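Local coordinates for acetate CoA-transferase subunit beta (Escherichia coli DH5[alpha], PDB 5DBN), which transfers coenzyme A from acetyl-CoA to acetoacetate and other short-chain fatty acids through a covalent enzyme-CoA intermediate, working as a heterotetramer with the alpha subunit, at residues R6-V11 against M166-E170; R16-N22 against G38-Q44; M139-A143 against V195-T199; G179-L183 against A201-A206. All blocks are in the same frame, centred on the assembly; numbering follows the deposited sequence.

Interaction 1 of 4, residues R6-V11 against M166-E170; sequences RIARRV and MLVTE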
loop_
_atom_site.group_PDB
_atom_site.type_symbol
_atom_site.label_atom_id
_atom_site.label_comp_id
_atom_site.label_asym_id
_atom_site.label_seq_id
_atom_site.Cartn_x
_atom_site.Cartn_y
_atom_site.Cartn_z
ATOM N N ARG B 6 32.283 6.003 22.446
ATOM C CA ARG B 6 33.261 5.961 21.363
ATOM C C ARG B 6 32.662 5.259 20.145
ATOM O O ARG B 6 32.853 5.703 19.012
ATOM C CB ARG B 6 34.567 5.276 21.791
ATOM C CG ARG B 6 35.354 6.027 22.867
ATOM C CD ARG B 6 36.593 5.254 23.338
ATOM N NE ARG B 6 36.318 3.976 23.995
ATOM C CZ ARG B 6 36.174 3.816 25.309
ATOM N NH1 ARG B 6 36.280 4.852 26.134
ATOM N NH2 ARG B 6 35.939 2.609 25.807
ATOM N N ILE B 7 31.947 4.164 20.378
ATOM C CA ILE B 7 31.255 3.461 19.304
ATOM C C ILE B 7 30.278 4.402 18.598
ATOM O O ILE B 7 30.319 4.550 17.376
ATOM C CB ILE B 7 30.501 2.224 19.833
ATOM C CG1 ILE B 7 31.495 1.204 20.389
ATOM C CG2 ILE B 7 29.656 1.586 18.728
ATOM C CD1 ILE B 7 30.859 0.104 21.206
ATOM N N ALA B 8 29.396 5.022 19.376
ATOM C CA ALA B 8 28.406 5.949 18.840
ATOM C C ALA B 8 29.080 7.081 18.077
ATOM O O ALA B 8 28.624 7.486 17.007
ATOM C CB ALA B 8 27.546 6.509 19.958
ATOM N N ARG B 9 30.167 7.591 18.643
ATOM C CA ARG B 9 30.930 8.666 18.024
ATOM C C ARG B 9 31.474 8.237 16.662
ATOM O O ARG B 9 31.371 8.976 15.685
ATOM C CB ARG B 9 32.074 9.093 18.945
ATOM C CG ARG B 9 32.941 10.224 18.422
ATOM C CD ARG B 9 33.952 10.649 19.479
ATOM N NE ARG B 9 34.830 11.723 19.025
ATOM C CZ ARG B 9 35.738 12.321 19.792
ATOM N NH1 ARG B 9 35.894 11.953 21.058
ATOM N NH2 ARG B 9 36.496 13.292 19.295
ATOM N N ARG B 10 32.051 7.040 16.598
ATOM C CA ARG B 10 32.591 6.531 15.341
ATOM C C ARG B 10 31.500 6.310 14.290
ATOM O O ARG B 10 31.679 6.660 13.124
ATOM C CB ARG B 10 33.369 5.231 15.575
ATOM C CG ARG B 10 33.909 4.588 14.295
ATOM C CD ARG B 10 34.799 5.541 13.502
ATOM N NE ARG B 10 35.126 5.021 12.176
ATOM C CZ ARG B 10 34.375 5.202 11.091
ATOM N NH1 ARG B 10 33.235 5.878 11.160
ATOM N NH2 ARG B 10 34.759 4.695 9.929
ATOM N N VAL B 11 30.379 5.725 14.700
ATOM C CA VAL B 11 29.262 5.500 13.788
ATOM C C VAL B 11 28.730 6.825 13.247
ATOM O O VAL B 11 28.381 6.931 12.069
ATOM C CB VAL B 11 28.116 4.718 14.473
ATOM C CG1 VAL B 11 26.880 4.662 13.580
ATOM C CG2 VAL B 11 28.566 3.308 14.828
ATOM N N MET B 166 28.761 -3.066 8.025
ATOM C CA MET B 166 29.747 -2.444 8.900
ATOM C C MET B 166 29.513 -2.840 10.353
ATOM O O MET B 166 28.390 -2.753 10.854
ATOM C CB MET B 166 29.692 -0.922 8.748
ATOM C CG MET B 166 30.781 -0.165 9.493
ATOM S SD MET B 166 30.611 1.620 9.288
ATOM C CE MET B 166 32.084 2.215 10.116
ATOM N N LEU B 167 30.577 -3.289 11.016
ATOM C CA LEU B 167 30.523 -3.630 12.432
ATOM C C LEU B 167 31.476 -2.729 13.210
ATOM O O LEU B 167 32.679 -2.710 12.946
ATOM C CB LEU B 167 30.880 -5.101 12.649
ATOM C CG LEU B 167 31.003 -5.551 14.105
ATOM C CD1 LEU B 167 29.688 -5.341 14.843
ATOM C CD2 LEU B 167 31.434 -7.004 14.183
ATOM N N VAL B 168 30.927 -1.984 14.166
ATOM C CA VAL B 168 31.702 -1.030 14.951
ATOM C C VAL B 168 31.684 -1.388 16.436
ATOM O O VAL B 168 30.628 -1.409 17.070
ATOM C CB VAL B 168 31.167 0.405 14.773
ATOM C CG1 VAL B 168 32.049 1.406 15.512
ATOM C CG2 VAL B 168 31.088 0.763 13.299
ATOM N N THR B 169 32.867 -1.672 16.974
ATOM C CA THR B 169 33.035 -1.936 18.398
ATOM C C THR B 169 33.974 -0.905 19.002
ATOM O O THR B 169 34.537 -0.074 18.292
ATOM C CB THR B 169 33.585 -3.352 18.668
ATOM O OG1 THR B 169 34.980 -3.396 18.341
ATOM C CG2 THR B 169 32.839 -4.393 17.844
ATOM N N GLU B 170 34.141 -0.959 20.318
ATOM C CA GLU B 170 35.033 -0.029 20.994
ATOM C C GLU B 170 36.489 -0.432 20.777
ATOM O O GLU B 170 37.401 0.277 21.203
ATOM C CB GLU B 170 34.709 0.046 22.495
ATOM C CG GLU B 170 35.198 -1.121 23.362
ATOM C CD GLU B 170 34.399 -2.399 23.165
ATOM O OE1 GLU B 170 33.487 -2.417 22.311
ATOM O OE2 GLU B 170 34.675 -3.384 23.882
#
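Helix 3-12 packs over strand 166-168 and the following turn, as in alpha/beta folds; the short axes approach to 9.6 Å and run at 146° to each other. Arg6 touches 166-170 lightly, its NH2 lying 4.4 Å from Glu170 CB, while its guanidinium forms a salt bridge with Asp2. Ile7 is inserted most deeply: its CG1 rests 3.4 Å from Glu170 N, in the turn after the strand, and its CG2 lies 4.0 Å from Val168 CG1. One turn on, Arg10 lays its CG 3.9 Å from Val168 CG1 and carries one guanidinium face over Met166, with NH2 3.7 Å from CE; its charge is paired with Glu185 and Glu14. Val11 completes the apolar patch, CG2 to Val168 CG2 being 3.9 Å. No hydrogen bond crosses; helix side chains pack on both the side chains and the backbone of 166-170. The helix also covers strand 135-138, through Ile7 on Ala138 and Val11 on Ile136, while Arg10 reaches Val173 of strand 172-177.

Interaction 2 of 4, residues R16-N22 against G38-Q44; sequences RDGDIVN and GIHITLQ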
loop_
_atom_site.group_PDB
_atom_site.type_symbol
_atom_site.label_atom_id
_atom_site.label_comp_id
_atom_site.label_asym_id
_atom_site.label_seq_id
_atom_site.Cartn_x
_atom_site.Cartn_y
_atom_site.Cartn_z
ATOM N N ARG B 16 26.544 10.354 6.210
ATOM C CA ARG B 16 26.742 11.465 5.284
ATOM C C ARG B 16 25.612 12.485 5.375
ATOM O O ARG B 16 24.485 12.159 5.753
ATOM C CB ARG B 16 26.879 10.968 3.840
ATOM C CG ARG B 16 28.199 10.262 3.538
ATOM C CD ARG B 16 28.275 9.836 2.076
ATOM N NE ARG B 16 29.565 9.238 1.728
ATOM C CZ ARG B 16 29.911 7.972 1.945
ATOM N NH1 ARG B 16 29.068 7.125 2.520
ATOM N NH2 ARG B 16 31.117 7.554 1.577
ATOM N N ASP B 17 25.942 13.725 5.030
ATOM C CA ASP B 17 24.999 14.835 5.067
ATOM C C ASP B 17 23.797 14.565 4.171
ATOM O O ASP B 17 23.948 14.296 2.979
ATOM C CB ASP B 17 25.704 16.130 4.642
ATOM C CG ASP B 17 24.819 17.357 4.771
ATOM O OD1 ASP B 17 24.079 17.467 5.773
ATOM O OD2 ASP B 17 24.871 18.220 3.869
ATOM N N GLY B 18 22.605 14.621 4.760
ATOM C CA GLY B 18 21.367 14.434 4.021
ATOM C C GLY B 18 20.818 13.019 4.066
ATOM O O GLY B 18 19.777 12.737 3.472
ATOM N N ASP B 19 21.504 12.128 4.776
ATOM C CA ASP B 19 21.085 10.732 4.880
ATOM C C ASP B 19 19.767 10.559 5.629
ATOM O O ASP B 19 19.486 11.277 6.589
ATOM C CB ASP B 19 22.164 9.904 5.584
ATOM C CG ASP B 19 23.246 9.416 4.640
ATOM O OD1 ASP B 19 23.293 9.874 3.477
ATOM O OD2 ASP B 19 24.062 8.576 5.074
ATOM N N ILE B 20 18.957 9.610 5.164
ATOM C CA ILE B 20 17.793 9.145 5.909
ATOM C C ILE B 20 18.243 7.984 6.783
ATOM O O ILE B 20 18.666 6.944 6.272
ATOM C CB ILE B 20 16.645 8.700 4.982
ATOM C CG1 ILE B 20 16.332 9.789 3.956
ATOM C CG2 ILE B 20 15.402 8.355 5.795
ATOM C CD1 ILE B 20 15.944 11.126 4.559
ATOM N N VAL B 21 18.155 8.167 8.097
ATOM C CA VAL B 21 18.742 7.227 9.049
ATOM C C VAL B 21 17.701 6.625 9.990
ATOM O O VAL B 21 16.756 7.299 10.394
ATOM C CB VAL B 21 19.840 7.918 9.891
ATOM C CG1 VAL B 21 20.478 6.937 10.874
ATOM C CG2 VAL B 21 20.902 8.525 8.980
ATOM N N ASN B 22 17.887 5.353 10.331
ATOM C CA ASN B 22 17.106 4.713 11.387
ATOM C C ASN B 22 17.990 4.223 12.529
ATOM O O ASN B 22 18.926 3.458 12.312
ATOM C CB ASN B 22 16.298 3.541 10.837
ATOM C CG ASN B 22 15.349 2.964 11.867
ATOM O OD1 ASN B 22 15.752 2.190 12.735
ATOM N ND2 ASN B 22 14.084 3.348 11.783
ATOM N N GLY B 38 28.051 20.223 10.191
ATOM C CA GLY B 38 27.770 20.225 8.767
ATOM C C GLY B 38 27.038 18.974 8.319
ATOM O O GLY B 38 26.590 18.888 7.177
ATOM N N ILE B 39 26.927 18.001 9.219
ATOM C CA ILE B 39 26.207 16.767 8.937
ATOM C C ILE B 39 24.778 16.860 9.462
ATOM O O ILE B 39 24.553 16.921 10.671
ATOM C CB ILE B 39 26.906 15.545 9.571
ATOM C CG1 ILE B 39 28.375 15.475 9.140
ATOM C CG2 ILE B 39 26.175 14.255 9.201
ATOM C CD1 ILE B 39 28.587 15.335 7.636
ATOM N N HIS B 40 23.818 16.868 8.541
ATOM C CA HIS B 40 22.403 16.924 8.888
ATOM C C HIS B 40 21.682 15.707 8.334
ATOM O O HIS B 40 21.724 15.443 7.132
ATOM C CB HIS B 40 21.767 18.206 8.355
ATOM C CG HIS B 40 22.508 19.449 8.735
ATOM N ND1 HIS B 40 22.318 20.088 9.940
ATOM C CD2 HIS B 40 23.441 20.170 8.069
ATOM C CE1 HIS B 40 23.102 21.150 10.003
ATOM N NE2 HIS B 40 23.794 21.222 8.879
ATOM N N ILE B 41 21.022 14.971 9.221
ATOM C CA ILE B 41 20.292 13.770 8.840
ATOM C C ILE B 41 18.820 13.895 9.196
ATOM O O ILE B 41 18.427 14.777 9.960
ATOM C CB ILE B 41 20.870 12.517 9.528
ATOM C CG1 ILE B 41 20.784 12.653 11.053
ATOM C CG2 ILE B 41 22.312 12.294 9.085
ATOM C CD1 ILE B 41 21.165 11.395 11.805
ATOM N N THR B 42 18.016 13.001 8.634
ATOM C CA THR B 42 16.605 12.910 8.967
ATOM C C THR B 42 16.351 11.539 9.576
ATOM O O THR B 42 16.607 10.514 8.945
ATOM C CB THR B 42 15.716 13.119 7.731
ATOM O OG1 THR B 42 16.094 14.335 7.073
ATOM C CG2 THR B 42 14.250 13.191 8.126
ATOM N N LEU B 43 15.858 11.525 10.810
ATOM C CA LEU B 43 15.610 10.276 11.518
ATOM C C LEU B 43 14.211 9.740 11.238
ATOM O O LEU B 43 13.220 10.468 11.326
ATOM C CB LEU B 43 15.808 10.472 13.023
ATOM C CG LEU B 43 17.248 10.743 13.458
ATOM C CD1 LEU B 43 17.288 11.093 14.934
ATOM C CD2 LEU B 43 18.127 9.535 13.187
ATOM N N GLN B 44 14.152 8.454 10.909
ATOM C CA GLN B 44 12.899 7.768 10.620
ATOM C C GLN B 44 12.501 6.915 11.819
ATOM O O GLN B 44 13.333 6.208 12.389
ATOM C CB GLN B 44 13.046 6.905 9.359
ATOM C CG GLN B 44 11.731 6.423 8.751
ATOM C CD GLN B 44 11.256 5.091 9.310
ATOM O OE1 GLN B 44 11.858 4.529 10.226
ATOM N NE2 GLN B 44 10.166 4.577 8.751
HETATM O O HOH W 1 17.986 14.488 4.904
#
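Backbone groups satisfy one another along most of this parallel strand pairing. Thr42 N donates to Asp19 O (3.1 Å), Val21 N to Thr42 O (2.9 Å) and Gln44 N to Val21 O (2.9 Å), the alternating pattern of parallel strands. Before the strands begin, a type II turn from Arg16 to Asp19, closed by Asp19 N to Arg16 O at 3.1 Å, places Gly18 with positive phi; Gly18 N then donates to His40 O (2.7 Å), and Asp17 OD1 accepts from His40 N (2.8 Å). A water joins Thr42 OG1 (2.9 Å) to Gly18 O, the latter weakly. Val21 CG2 meets Ile41 CG2 at 4.0 Å, an apolar contact. At the far end Asn22 ND2 donates to Gln44 OE1 (3.0 Å) and also to Glu46, the predicted active-site residue, while Gln44 NE2 is bonded to Ser84; the pair thus borders the probable catalytic centre. Strand 42-45 is outermost in the chain's main sheet, and strand 20-23 lies between it and strand 95-98, bonding through Ile20 and Asn22.

Interaction 3 of 4, residues M139-A143 against V195-T199; sequences MEHCA and VRAKT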
loop_
_atom_site.group_PDB
_atom_site.type_symbol
_atom_site.label_atom_id
_atom_site.label_comp_id
_atom_site.label_asym_id
_atom_site.label_seq_id
_atom_site.Cartn_x
_atom_site.Cartn_y
_atom_site.Cartn_z
ATOM N N MET B 139 28.077 -2.306 18.565
ATOM C CA MET B 139 28.103 -3.367 19.556
ATOM C C MET B 139 29.394 -3.391 20.369
ATOM O O MET B 139 30.453 -3.041 19.861
ATOM C CB MET B 139 27.942 -4.688 18.802
ATOM C CG MET B 139 27.527 -5.882 19.605
ATOM S SD MET B 139 27.425 -7.331 18.532
ATOM C CE MET B 139 29.156 -7.624 18.168
ATOM N N GLU B 140 29.313 -3.818 21.628
ATOM C CA GLU B 140 30.524 -4.066 22.402
ATOM C C GLU B 140 31.191 -5.306 21.823
ATOM O O GLU B 140 30.512 -6.174 21.279
ATOM C CB GLU B 140 30.221 -4.236 23.892
ATOM C CG GLU B 140 29.680 -2.975 24.555
ATOM C CD GLU B 140 29.408 -3.157 26.039
ATOM O OE1 GLU B 140 29.726 -4.239 26.580
ATOM O OE2 GLU B 140 28.881 -2.213 26.666
ATOM N N HIS B 141 32.512 -5.394 21.920
ATOM C CA HIS B 141 33.222 -6.493 21.277
ATOM C C HIS B 141 32.863 -7.838 21.913
ATOM O O HIS B 141 32.599 -8.813 21.208
ATOM C CB HIS B 141 34.732 -6.273 21.335
ATOM C CG HIS B 141 35.477 -6.969 20.239
ATOM N ND1 HIS B 141 35.841 -6.339 19.070
ATOM C CD2 HIS B 141 35.904 -8.249 20.126
ATOM C CE1 HIS B 141 36.474 -7.195 18.290
ATOM N NE2 HIS B 141 36.524 -8.363 18.905
ATOM N N CYS B 142 32.860 -7.880 23.243
ATOM C CA CYS B 142 32.559 -9.104 23.983
ATOM C C CYS B 142 31.366 -8.904 24.913
ATOM O O CYS B 142 31.043 -7.777 25.291
ATOM C CB CYS B 142 33.779 -9.556 24.788
ATOM S SG CYS B 142 35.228 -9.921 23.780
ATOM N N ALA B 143 30.722 -10.004 25.289
ATOM C CA ALA B 143 29.582 -9.950 26.198
ATOM C C ALA B 143 30.050 -9.687 27.623
ATOM O O ALA B 143 31.249 -9.658 27.895
ATOM C CB ALA B 143 28.790 -11.242 26.131
ATOM N N VAL B 195 42.566 -7.813 19.281
ATOM C CA VAL B 195 41.354 -7.960 18.482
ATOM C C VAL B 195 41.233 -9.398 17.991
ATOM O O VAL B 195 40.161 -9.999 18.065
ATOM C CB VAL B 195 41.342 -6.991 17.274
ATOM C CG1 VAL B 195 40.113 -7.226 16.398
ATOM C CG2 VAL B 195 41.387 -5.547 17.747
ATOM N N ARG B 196 42.339 -9.941 17.494
ATOM C CA ARG B 196 42.375 -11.320 17.023
ATOM C C ARG B 196 41.990 -12.270 18.156
ATOM O O ARG B 196 41.189 -13.184 17.972
ATOM C CB ARG B 196 43.767 -11.668 16.491
ATOM C CG ARG B 196 43.788 -12.861 15.558
ATOM C CD ARG B 196 43.750 -12.429 14.101
ATOM N NE ARG B 196 45.037 -11.898 13.659
ATOM C CZ ARG B 196 45.312 -11.546 12.406
ATOM N NH1 ARG B 196 44.389 -11.664 11.458
ATOM N NH2 ARG B 196 46.515 -11.076 12.101
ATOM N N ALA B 197 42.568 -12.036 19.330
ATOM C CA ALA B 197 42.303 -12.853 20.509
ATOM C C ALA B 197 40.839 -12.752 20.944
ATOM O O ALA B 197 40.249 -13.730 21.399
ATOM C CB ALA B 197 43.220 -12.441 21.651
ATOM N N LYS B 198 40.265 -11.561 20.809
ATOM C CA LYS B 198 38.898 -11.311 21.258
ATOM C C LYS B 198 37.865 -11.559 20.154
ATOM O O LYS B 198 36.680 -11.279 20.335
ATOM C CB LYS B 198 38.780 -9.868 21.758
ATOM C CG LYS B 198 39.477 -9.600 23.084
ATOM C CD LYS B 198 39.324 -8.143 23.500
ATOM C CE LYS B 198 39.685 -7.925 24.959
ATOM N NZ LYS B 198 39.796 -6.481 25.308
ATOM N N THR B 199 38.317 -12.103 19.026
ATOM C CA THR B 199 37.452 -12.359 17.872
ATOM C C THR B 199 37.607 -13.780 17.329
ATOM O O THR B 199 38.717 -14.210 17.010
ATOM C CB THR B 199 37.739 -11.357 16.730
ATOM O OG1 THR B 199 37.636 -10.017 17.227
ATOM C CG2 THR B 199 36.761 -11.545 15.574
HETATM O O HOH W 2 33.812 -11.166 20.030
#
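This is a small, largely buried contact between a loop and the C-terminal end of a helix: the loop after strand 135-138 meets helix 192-197 and the residues that follow it. His141 dominates. Its side chain reaches across so that NE2 donates to Thr199 OG1 at 2.6 Å, and Thr199 OG1 passes the bond on to Val195 O, 2.7 Å away. The threonine hydroxyl therefore relays between the imidazole and a carbonyl of the last helical turn. The other ring nitrogen, ND1, is bonded to Thr169, so both nitrogens of the histidine are engaged. Carbon atoms of Lys198 and Val195 pack against the ring, with His141 CD2 3.7 Å from Lys198 CB and His141 CE1 4.1 Å from Val195 CG1. Cys142 adds its SG 4.1 Å from Lys198 CB, and a water donates to both His141 O and Lys198 O, 2.9 Å from each. Neighbouring elements close the contact: Ile150 of strand 150-151 packs on His141 and Thr199, and Phe174 of strand 172-177 on His141 and Val195.

Interaction 4 of 4, residues G179-L183 against A201-A206; sequences GKMWL and ARFEVA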
loop_
_atom_site.group_PDB
_atom_site.type_symbol
_atom_site.label_atom_id
_atom_site.label_comp_id
_atom_site.label_asym_id
_atom_site.label_seq_id
_atom_site.Cartn_x
_atom_site.Cartn_y
_atom_site.Cartn_z
ATOM N N GLY B 179 31.392 -10.413 0.305
ATOM C CA GLY B 179 31.348 -11.673 1.027
ATOM C C GLY B 179 32.402 -11.808 2.111
ATOM O O GLY B 179 32.192 -12.505 3.105
ATOM N N LYS B 180 33.530 -11.131 1.923
ATOM C CA LYS B 180 34.666 -11.233 2.838
ATOM C C LYS B 180 34.654 -10.159 3.919
ATOM O O LYS B 180 34.219 -9.030 3.694
ATOM C CB LYS B 180 35.963 -11.163 2.033
ATOM C CG LYS B 180 36.176 -12.381 1.155
ATOM C CD LYS B 180 37.536 -12.379 0.486
ATOM C CE LYS B 180 37.621 -11.262 -0.549
ATOM N NZ LYS B 180 36.633 -11.499 -1.653
ATOM N N MET B 181 35.148 -10.538 5.092
ATOM C CA MET B 181 35.191 -9.662 6.253
ATOM C C MET B 181 36.564 -9.014 6.381
ATOM O O MET B 181 37.587 -9.701 6.364
ATOM C CB MET B 181 34.850 -10.455 7.517
ATOM C CG MET B 181 34.729 -9.625 8.778
ATOM S SD MET B 181 34.386 -10.665 10.208
ATOM C CE MET B 181 34.044 -9.421 11.449
ATOM N N TRP B 182 36.578 -7.692 6.505
ATOM C CA TRP B 182 37.820 -6.929 6.571
ATOM C C TRP B 182 37.923 -6.112 7.851
ATOM O O TRP B 182 37.003 -5.377 8.203
ATOM C CB TRP B 182 37.934 -5.999 5.358
ATOM C CG TRP B 182 38.258 -6.717 4.093
ATOM C CD1 TRP B 182 37.374 -7.234 3.193
ATOM C CD2 TRP B 182 39.564 -6.999 3.580
ATOM N NE1 TRP B 182 38.049 -7.824 2.153
ATOM C CE2 TRP B 182 39.396 -7.692 2.367
ATOM C CE3 TRP B 182 40.860 -6.732 4.032
ATOM C CZ2 TRP B 182 40.475 -8.123 1.599
ATOM C CZ3 TRP B 182 41.929 -7.161 3.269
ATOM C CH2 TRP B 182 41.731 -7.848 2.065
ATOM N N LEU B 183 39.049 -6.253 8.542
ATOM C CA LEU B 183 39.376 -5.374 9.656
ATOM C C LEU B 183 39.967 -4.090 9.082
ATOM O O LEU B 183 41.091 -4.086 8.581
ATOM C CB LEU B 183 40.360 -6.043 10.617
ATOM C CG LEU B 183 40.931 -5.159 11.729
ATOM C CD1 LEU B 183 39.825 -4.646 12.639
ATOM C CD2 LEU B 183 41.975 -5.916 12.533
ATOM N N ALA B 201 35.742 -14.785 14.650
ATOM C CA ALA B 201 35.517 -14.659 13.216
ATOM C C ALA B 201 36.837 -14.598 12.454
ATOM O O ALA B 201 37.808 -14.002 12.921
ATOM C CB ALA B 201 34.685 -13.425 12.922
ATOM N N ARG B 202 36.867 -15.226 11.282
ATOM C CA ARG B 202 38.014 -15.130 10.386
ATOM C C ARG B 202 37.918 -13.845 9.571
ATOM O O ARG B 202 36.886 -13.571 8.957
ATOM C CB ARG B 202 38.088 -16.331 9.442
ATOM C CG ARG B 202 38.050 -17.691 10.111
ATOM C CD ARG B 202 38.090 -18.786 9.054
ATOM N NE ARG B 202 37.903 -20.125 9.607
ATOM C CZ ARG B 202 36.720 -20.681 9.852
ATOM N NH1 ARG B 202 35.598 -20.015 9.606
ATOM N NH2 ARG B 202 36.658 -21.908 10.348
ATOM N N PHE B 203 38.985 -13.052 9.575
ATOM C CA PHE B 203 38.994 -11.796 8.833
ATOM C C PHE B 203 40.391 -11.455 8.330
ATOM O O PHE B 203 41.393 -11.820 8.948
ATOM C CB PHE B 203 38.461 -10.653 9.701
ATOM C CG PHE B 203 39.286 -10.384 10.927
ATOM C CD1 PHE B 203 40.386 -9.545 10.869
ATOM C CD2 PHE B 203 38.957 -10.964 12.141
ATOM C CE1 PHE B 203 41.145 -9.294 11.994
ATOM C CE2 PHE B 203 39.711 -10.716 13.271
ATOM C CZ PHE B 203 40.807 -9.879 13.198
ATOM N N GLU B 204 40.444 -10.757 7.201
ATOM C CA GLU B 204 41.700 -10.262 6.657
ATOM C C GLU B 204 41.905 -8.821 7.099
ATOM O O GLU B 204 40.943 -8.067 7.252
ATOM C CB GLU B 204 41.720 -10.365 5.130
ATOM C CG GLU B 204 41.668 -11.795 4.611
ATOM C CD GLU B 204 41.829 -11.881 3.105
ATOM O OE1 GLU B 204 42.976 -11.767 2.621
ATOM O OE2 GLU B 204 40.807 -12.055 2.406
ATOM N N VAL B 205 43.162 -8.450 7.315
ATOM C CA VAL B 205 43.504 -7.106 7.757
ATOM C C VAL B 205 43.891 -6.254 6.554
ATOM O O VAL B 205 44.646 -6.697 5.689
ATOM C CB VAL B 205 44.665 -7.124 8.776
ATOM C CG1 VAL B 205 44.949 -5.721 9.296
ATOM C CG2 VAL B 205 44.346 -8.064 9.932
ATOM N N ALA B 206 43.359 -5.037 6.498
ATOM C CA ALA B 206 43.692 -4.104 5.428
ATOM C C ALA B 206 45.176 -3.759 5.469
ATOM O O ALA B 206 45.731 -3.498 6.536
ATOM C CB ALA B 206 42.854 -2.846 5.541
#
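Met181, Leu183 and Phe203 form the apolar centre of this parallel strand pairing. Leu183 CB lies 3.5 Å from Phe203 CD1, Met181 CG is 4.0 Å from Phe203 CB, and Met181 SD reaches Ala201 CB at 3.9 Å. Farther along, Leu183 CD2 meets Val205 CG2 at 4.1 Å, on the same face of the sheet. The backbones are joined by three hydrogen bonds in parallel register: Glu204 N to Met181 O (3.2 Å), Leu183 N to Glu204 O (2.9 Å) and Ala206 N to Leu183 O (3.2 Å). On the other face Trp182 stands beside Glu204, whose CB makes a CH-pi contact 3.9 Å from the centroid of the Trp182 six-membered ring. At the exposed edge the Glu204 carboxylate has OE2 3.8 Å from Lys180 CD, an approach to the aliphatic part of the lysine. Strand 180-186, helix 192-197 and strand 204-205 make up a beta-alpha-beta unit, and the helix covers the Leu183 and Val205 face through Leu192. Phe174 of strand 172-177 meets Phe203 edge-to-face, while strand 204-205 closes this end of the main sheet within the chain.

Interactions 1, 2 and 4 reach the main mixed sheet: interaction 2 pairs its outermost strand 42-45 with strand 20-23, interaction 4 lies at its other outermost strand, 204-205, and interaction 1 sits between. The centres of interactions 2 and 4 lie about 28 Å apart, those of 1 and 2 about 17 Å. Interaction 3 adjoins interaction 1 through Thr169 with His141 and interaction 4 through Arg196 with Val205. Along the chain, interaction 2 falls between the segments of interaction 1, whereas interaction 3 alternates with interactions 1 and 4. Interaction 1 joins the N-terminal helix to the sheet, interactions 3 and 4 tie in the C-terminal helix and strand, and the predicted active-site residue adjoins interaction 2.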